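Long-range contact in CDGSH iron-sulfur domain-containing protein NEET (Arabidopsis thaliana, PDB 3S2R), which carries a redox-active [2Fe-2S] cluster in each subunit of its homodimer, acts as an iron-sulfur transfer protein and functions in plant development, senescence, reactive oxygen homeostasis and iron metabolism: residues E40-W52 with N71-Q83. The protein carries 1 engineered substitution. Residues are numbered along the deposited sequence; the frame is centred on the assembly and turned at random.
With FES (Fe2/s2 (inorganic) cluster), chain D.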
loop_
_atom_site.group_PDB
_atom_site.type_symbol
_atom_site.label_atom_id
_atom_site.label_comp_id
_atom_site.label_asym_id
_atom_site.label_seq_id
_atom_site.Cartn_x
_atom_site.Cartn_y
_atom_site.Cartn_z
ATOM N N GLU B 40 -18.094 -8.412 -0.235
ATOM C CA GLU B 40 -17.613 -9.334 0.757
ATOM C C GLU B 40 -17.208 -8.680 2.082
ATOM O O GLU B 40 -17.004 -9.395 3.063
ATOM C CB GLU B 40 -16.531 -10.211 0.152
ATOM C CG GLU B 40 -17.109 -11.041 -1.006
ATOM C CD GLU B 40 -16.145 -12.069 -1.625
ATOM O OE1 GLU B 40 -14.928 -12.079 -1.266
ATOM O OE2 GLU B 40 -16.628 -12.853 -2.499
ATOM N N LEU B 41 -17.156 -7.342 2.134
ATOM C CA LEU B 41 -16.860 -6.639 3.384
ATOM C C LEU B 41 -17.917 -6.943 4.453
ATOM O O LEU B 41 -19.124 -6.992 4.183
ATOM C CB LEU B 41 -16.823 -5.157 3.099
ATOM C CG LEU B 41 -15.626 -4.749 2.196
ATOM C CD1 LEU B 41 -15.770 -3.336 1.766
ATOM C CD2 LEU B 41 -14.271 -4.964 2.871
ATOM N N SER B 42 -17.471 -7.179 5.677
ATOM C CA SER B 42 -18.439 -7.482 6.761
ATOM C C SER B 42 -18.674 -6.335 7.734
ATOM O O SER B 42 -19.812 -6.084 8.091
ATOM C CB SER B 42 -18.116 -8.771 7.520
ATOM O OG SER B 42 -16.753 -8.791 7.821
ATOM N N LYS B 43 -17.610 -5.668 8.180
ATOM C CA LYS B 43 -17.688 -4.497 9.052
ATOM C C LYS B 43 -18.084 -3.277 8.179
ATOM O O LYS B 43 -17.858 -3.239 6.955
ATOM C CB LYS B 43 -16.315 -4.221 9.705
ATOM C CG LYS B 43 -15.872 -5.300 10.693
ATOM C CD LYS B 43 -14.562 -4.899 11.392
ATOM C CE LYS B 43 -13.389 -5.048 10.461
ATOM N NZ LYS B 43 -12.171 -4.792 11.254
ATOM N N ASN B 44 -18.595 -2.235 8.824
ATOM C CA ASN B 44 -18.859 -1.028 8.078
ATOM C C ASN B 44 -17.590 -0.368 7.557
ATOM O O ASN B 44 -17.579 0.169 6.446
ATOM C CB ASN B 44 -19.676 -0.022 8.901
ATOM C CG ASN B 44 -20.024 1.182 8.125
ATOM O OD1 ASN B 44 -20.636 1.069 7.046
ATOM N ND2 ASN B 44 -19.573 2.333 8.591
ATOM N N ILE B 45 -16.496 -0.404 8.348
ATOM C CA ILE B 45 -15.218 0.173 7.975
ATOM C C ILE B 45 -14.135 -0.891 8.116
ATOM O O ILE B 45 -14.010 -1.520 9.160
ATOM C CB ILE B 45 -14.866 1.418 8.821
ATOM C CG1 ILE B 45 -16.004 2.445 8.754
ATOM C CG2 ILE B 45 -13.548 1.988 8.296
ATOM C CD1 ILE B 45 -15.727 3.702 9.592
ATOM N N THR B 46 -13.361 -1.079 7.061
ATOM C CA THR B 46 -12.287 -2.078 7.060
ATOM C C THR B 46 -11.032 -1.385 6.547
ATOM O O THR B 46 -11.016 -0.953 5.372
ATOM C CB THR B 46 -12.614 -3.286 6.191
ATOM O OG1 THR B 46 -13.906 -3.788 6.583
ATOM C CG2 THR B 46 -11.560 -4.393 6.396
ATOM N N PRO B 47 -9.962 -1.253 7.376
ATOM C CA PRO B 47 -8.770 -0.556 6.936
ATOM C C PRO B 47 -7.773 -1.488 6.250
ATOM O O PRO B 47 -7.435 -2.561 6.785
ATOM C CB PRO B 47 -8.192 -0.015 8.247
ATOM C CG PRO B 47 -8.562 -1.050 9.285
ATOM C CD PRO B 47 -9.911 -1.563 8.834
ATOM N N TYR B 48 -7.297 -1.051 5.076
ATOM C CA TYR B 48 -6.357 -1.774 4.257
ATOM C C TYR B 48 -5.003 -1.075 4.287
ATOM O O TYR B 48 -4.892 0.139 4.195
ATOM C CB TYR B 48 -6.881 -1.948 2.833
ATOM C CG TYR B 48 -7.800 -3.120 2.721
ATOM C CD1 TYR B 48 -7.375 -4.324 2.150
ATOM C CD2 TYR B 48 -9.086 -3.084 3.242
ATOM C CE1 TYR B 48 -8.215 -5.444 2.111
ATOM C CE2 TYR B 48 -9.922 -4.193 3.175
ATOM C CZ TYR B 48 -9.472 -5.372 2.623
ATOM O OH TYR B 48 -10.271 -6.495 2.589
ATOM N N CYS B 49 -3.954 -1.881 4.376
ATOM C CA CYS B 49 -2.593 -1.417 4.513
ATOM C C CYS B 49 -2.019 -0.820 3.248
ATOM O O CYS B 49 -2.113 -1.384 2.147
ATOM C CB CYS B 49 -1.707 -2.613 4.977
ATOM S SG CYS B 49 0.027 -2.149 5.312
ATOM N N ARG B 50 -1.390 0.333 3.418
ATOM C CA ARG B 50 -0.614 0.973 2.343
ATOM C C ARG B 50 0.847 1.160 2.723
ATOM O O ARG B 50 1.566 1.887 2.044
ATOM C CB ARG B 50 -1.257 2.290 1.952
ATOM C CG ARG B 50 -2.725 2.101 1.462
ATOM C CD ARG B 50 -3.297 3.343 0.831
ATOM N NE ARG B 50 -3.460 4.424 1.817
ATOM C CZ ARG B 50 -4.050 5.579 1.552
ATOM N NH1 ARG B 50 -4.635 5.797 0.377
ATOM N NH2 ARG B 50 -4.095 6.529 2.484
ATOM N N CYS B 51 1.291 0.477 3.787
ATOM C CA CYS B 51 2.651 0.668 4.269
ATOM C C CYS B 51 3.530 -0.539 4.123
ATOM O O CYS B 51 4.737 -0.422 4.340
ATOM C CB CYS B 51 2.666 1.155 5.728
ATOM S SG CYS B 51 2.338 -0.092 6.974
ATOM N N TRP B 52 2.984 -1.691 3.750
ATOM C CA TRP B 52 3.801 -2.883 3.544
ATOM C C TRP B 52 4.513 -3.318 4.813
ATOM O O TRP B 52 5.590 -3.922 4.738
ATOM C CB TRP B 52 4.779 -2.709 2.374
ATOM C CG TRP B 52 3.991 -2.397 1.128
ATOM C CD1 TRP B 52 3.592 -1.169 0.740
ATOM C CD2 TRP B 52 3.471 -3.337 0.167
ATOM N NE1 TRP B 52 2.845 -1.264 -0.432
ATOM C CE2 TRP B 52 2.740 -2.578 -0.785
ATOM C CE3 TRP B 52 3.551 -4.730 -0.002
ATOM C CZ2 TRP B 52 2.120 -3.174 -1.883
ATOM C CZ3 TRP B 52 2.922 -5.312 -1.104
ATOM C CH2 TRP B 52 2.200 -4.532 -2.019
ATOM N N ASN B 71 10.671 6.565 10.893
ATOM C CA ASN B 71 11.192 6.992 9.588
ATOM C C ASN B 71 10.865 8.410 9.177
ATOM O O ASN B 71 11.136 8.800 8.044
ATOM C CB ASN B 71 10.754 6.002 8.494
ATOM C CG ASN B 71 11.523 4.699 8.570
ATOM O OD1 ASN B 71 12.711 4.650 8.223
ATOM N ND2 ASN B 71 10.874 3.645 9.067
ATOM N N GLY B 72 10.229 9.160 10.068
ATOM C CA GLY B 72 9.741 10.491 9.724
ATOM C C GLY B 72 8.831 10.482 8.496
ATOM O O GLY B 72 8.953 11.355 7.620
ATOM N N ASP B 73 7.879 9.533 8.434
ATOM C CA ASP B 73 6.945 9.367 7.310
ATOM C C ASP B 73 5.533 9.652 7.792
ATOM O O ASP B 73 5.308 9.886 8.973
ATOM C CB ASP B 73 7.065 7.964 6.746
ATOM C CG ASP B 73 6.825 7.907 5.248
ATOM O OD1 ASP B 73 6.409 8.912 4.640
ATOM O OD2 ASP B 73 7.092 6.838 4.686
ATOM N N ASN B 74 4.575 9.601 6.873
ATOM C CA ASN B 74 3.190 9.954 7.177
ATOM C C ASN B 74 2.190 9.051 6.453
ATOM O O ASN B 74 1.089 9.503 6.072
ATOM C CB ASN B 74 2.927 11.415 6.832
ATOM C CG ASN B 74 2.975 11.666 5.352
ATOM O OD1 ASN B 74 3.642 10.923 4.605
ATOM N ND2 ASN B 74 2.233 12.672 4.884
ATOM N N VAL B 75 2.498 7.762 6.308
ATOM C CA VAL B 75 1.610 6.869 5.566
ATOM C C VAL B 75 0.493 6.375 6.475
ATOM O O VAL B 75 0.567 6.448 7.697
ATOM C CB VAL B 75 2.336 5.671 4.916
ATOM C CG1 VAL B 75 3.326 6.171 3.857
ATOM C CG2 VAL B 75 3.031 4.839 5.959
ATOM N N GLY B 76 -0.587 5.931 5.867
ATOM C CA GLY B 76 -1.712 5.402 6.595
ATOM C C GLY B 76 -2.627 4.620 5.690
ATOM O O GLY B 76 -2.402 4.559 4.478
ATOM N N PRO B 77 -3.668 4.016 6.257
ATOM C CA PRO B 77 -4.441 3.036 5.527
ATOM C C PRO B 77 -5.546 3.645 4.639
ATOM O O PRO B 77 -5.871 4.848 4.705
ATOM C CB PRO B 77 -5.138 2.239 6.658
ATOM C CG PRO B 77 -5.236 3.205 7.795
ATOM C CD PRO B 77 -3.947 3.935 7.718
ATOM N N LEU B 78 -6.073 2.796 3.793
ATOM C CA LEU B 78 -7.287 3.047 2.981
ATOM C C LEU B 78 -8.484 2.453 3.699
ATOM O O LEU B 78 -8.475 1.273 4.035
ATOM C CB LEU B 78 -7.079 2.411 1.614
ATOM C CG LEU B 78 -8.235 2.663 0.632
ATOM C CD1 LEU B 78 -8.241 4.133 0.172
ATOM C CD2 LEU B 78 -8.050 1.760 -0.598
ATOM N N LEU B 79 -9.517 3.259 3.954
ATOM C CA LEU B 79 -10.676 2.807 4.700
ATOM C C LEU B 79 -11.773 2.439 3.734
ATOM O O LEU B 79 -12.282 3.314 3.034
ATOM C CB LEU B 79 -11.212 3.906 5.659
ATOM C CG LEU B 79 -10.157 4.486 6.603
ATOM C CD1 LEU B 79 -10.809 5.481 7.560
ATOM C CD2 LEU B 79 -9.436 3.397 7.423
ATOM N N LEU B 80 -12.128 1.167 3.660
ATOM C CA LEU B 80 -13.231 0.734 2.824
ATOM C C LEU B 80 -14.507 0.752 3.632
ATOM O O LEU B 80 -14.567 0.092 4.692
ATOM C CB LEU B 80 -12.989 -0.664 2.215
ATOM C CG LEU B 80 -11.677 -0.840 1.430
ATOM C CD1 LEU B 80 -11.658 -2.207 0.811
ATOM C CD2 LEU B 80 -11.505 0.268 0.365
ATOM N N LYS B 81 -15.507 1.494 3.154
ATOM C CA LYS B 81 -16.710 1.731 3.907
ATOM C C LYS B 81 -17.925 1.229 3.165
ATOM O O LYS B 81 -18.072 1.434 1.965
ATOM C CB LYS B 81 -16.871 3.230 4.177
ATOM C CG LYS B 81 -15.744 3.864 4.900
ATOM C CD LYS B 81 -16.038 5.284 5.308
ATOM C CE LYS B 81 -14.899 5.866 6.164
ATOM N NZ LYS B 81 -15.216 7.255 6.517
ATOM N N LYS B 82 -18.803 0.577 3.909
ATOM C CA LYS B 82 -20.063 0.092 3.324
ATOM C C LYS B 82 -21.086 1.215 3.160
ATOM O O LYS B 82 -21.984 1.082 2.330
ATOM C CB LYS B 82 -20.663 -1.048 4.158
ATOM C CG LYS B 82 -19.842 -2.328 4.191
ATOM C CD LYS B 82 -20.636 -3.377 5.014
ATOM C CE LYS B 82 -20.102 -4.705 5.107
ATOM N NZ LYS B 82 -21.253 -5.520 5.591
ATOM N N GLN B 83 -20.996 2.244 4.002
ATOM C CA GLN B 83 -21.923 3.349 4.061
ATOM C C GLN B 83 -21.117 4.604 4.253
ATOM O O GLN B 83 -20.030 4.613 4.802
ATOM C CB GLN B 83 -22.877 3.174 5.262
ATOM C CG GLN B 83 -23.780 1.923 5.228
ATOM C CD GLN B 83 -24.857 1.969 4.130
ATOM O OE1 GLN B 83 -25.226 3.056 3.629
ATOM N NE2 GLN B 83 -25.371 0.788 3.762
HETATM FE FE1 FES D . 0.091 -0.538 6.969
HETATM FE FE2 FES D . -1.639 0.562 8.767
HETATM S S1 FES D . -0.380 -1.281 8.975
HETATM S S2 FES D . -1.237 1.221 6.635
HETATM O O HOH W 1 -15.833 -2.386 5.267
HETATM O O HOH W 2 -19.472 5.130 7.383
#
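Arg50 spends two nitrogens on a single backbone oxygen: NE reaches Gly76 O at 2.9 Å, and NH2 meets the same Gly76 O at 3.3 Å on a more bent path. The carbonyl oxygen lies in the guanidinium plane, while Pro77 O and Leu78 N sit over one face. A bend at chi3 (-67°) turns the group onto this target, and NH1 forms a salt bridge with Asp34 of the second subunit. A leucine here would probably leave Gly76 O without both donors and that aspartate without its mate. At Gly76 a CB would be crowded by Pro77 CD. On the N-terminal side of Arg50, residues 45-48 pair antiparallel with 78-81; Tyr48 N to Leu78 O (2.8 Å) and Leu80 N to Thr46 O (2.9 Å) are two rungs, and Lys82 N to Asn44 O (2.8 Å) follows. Leu80, branched and apolar, crosses the Tyr48 side chain at about a right angle: Leu80 CD1 lies 3.5 Å from Tyr48 CE2, and Leu80 CB meets Leu41 CD1. On the other face Pro47 CB packs on Leu79 CD2 at 3.7 Å; lacking an N-H costs Pro47 nothing in this non-hydrogen-bonded pair. Cys49 SG and Cys51 SG bind one iron, Val75 CG2 touches Cys51 CB at 3.7 Å, and Cys60 and the engineered Cys64 are the other cluster-binding positions. The ladder, continued in parallel by a strand of the second subunit, thus runs into the [2Fe-2S] site of the CDGSH domain, as in dimeric NEET proteins.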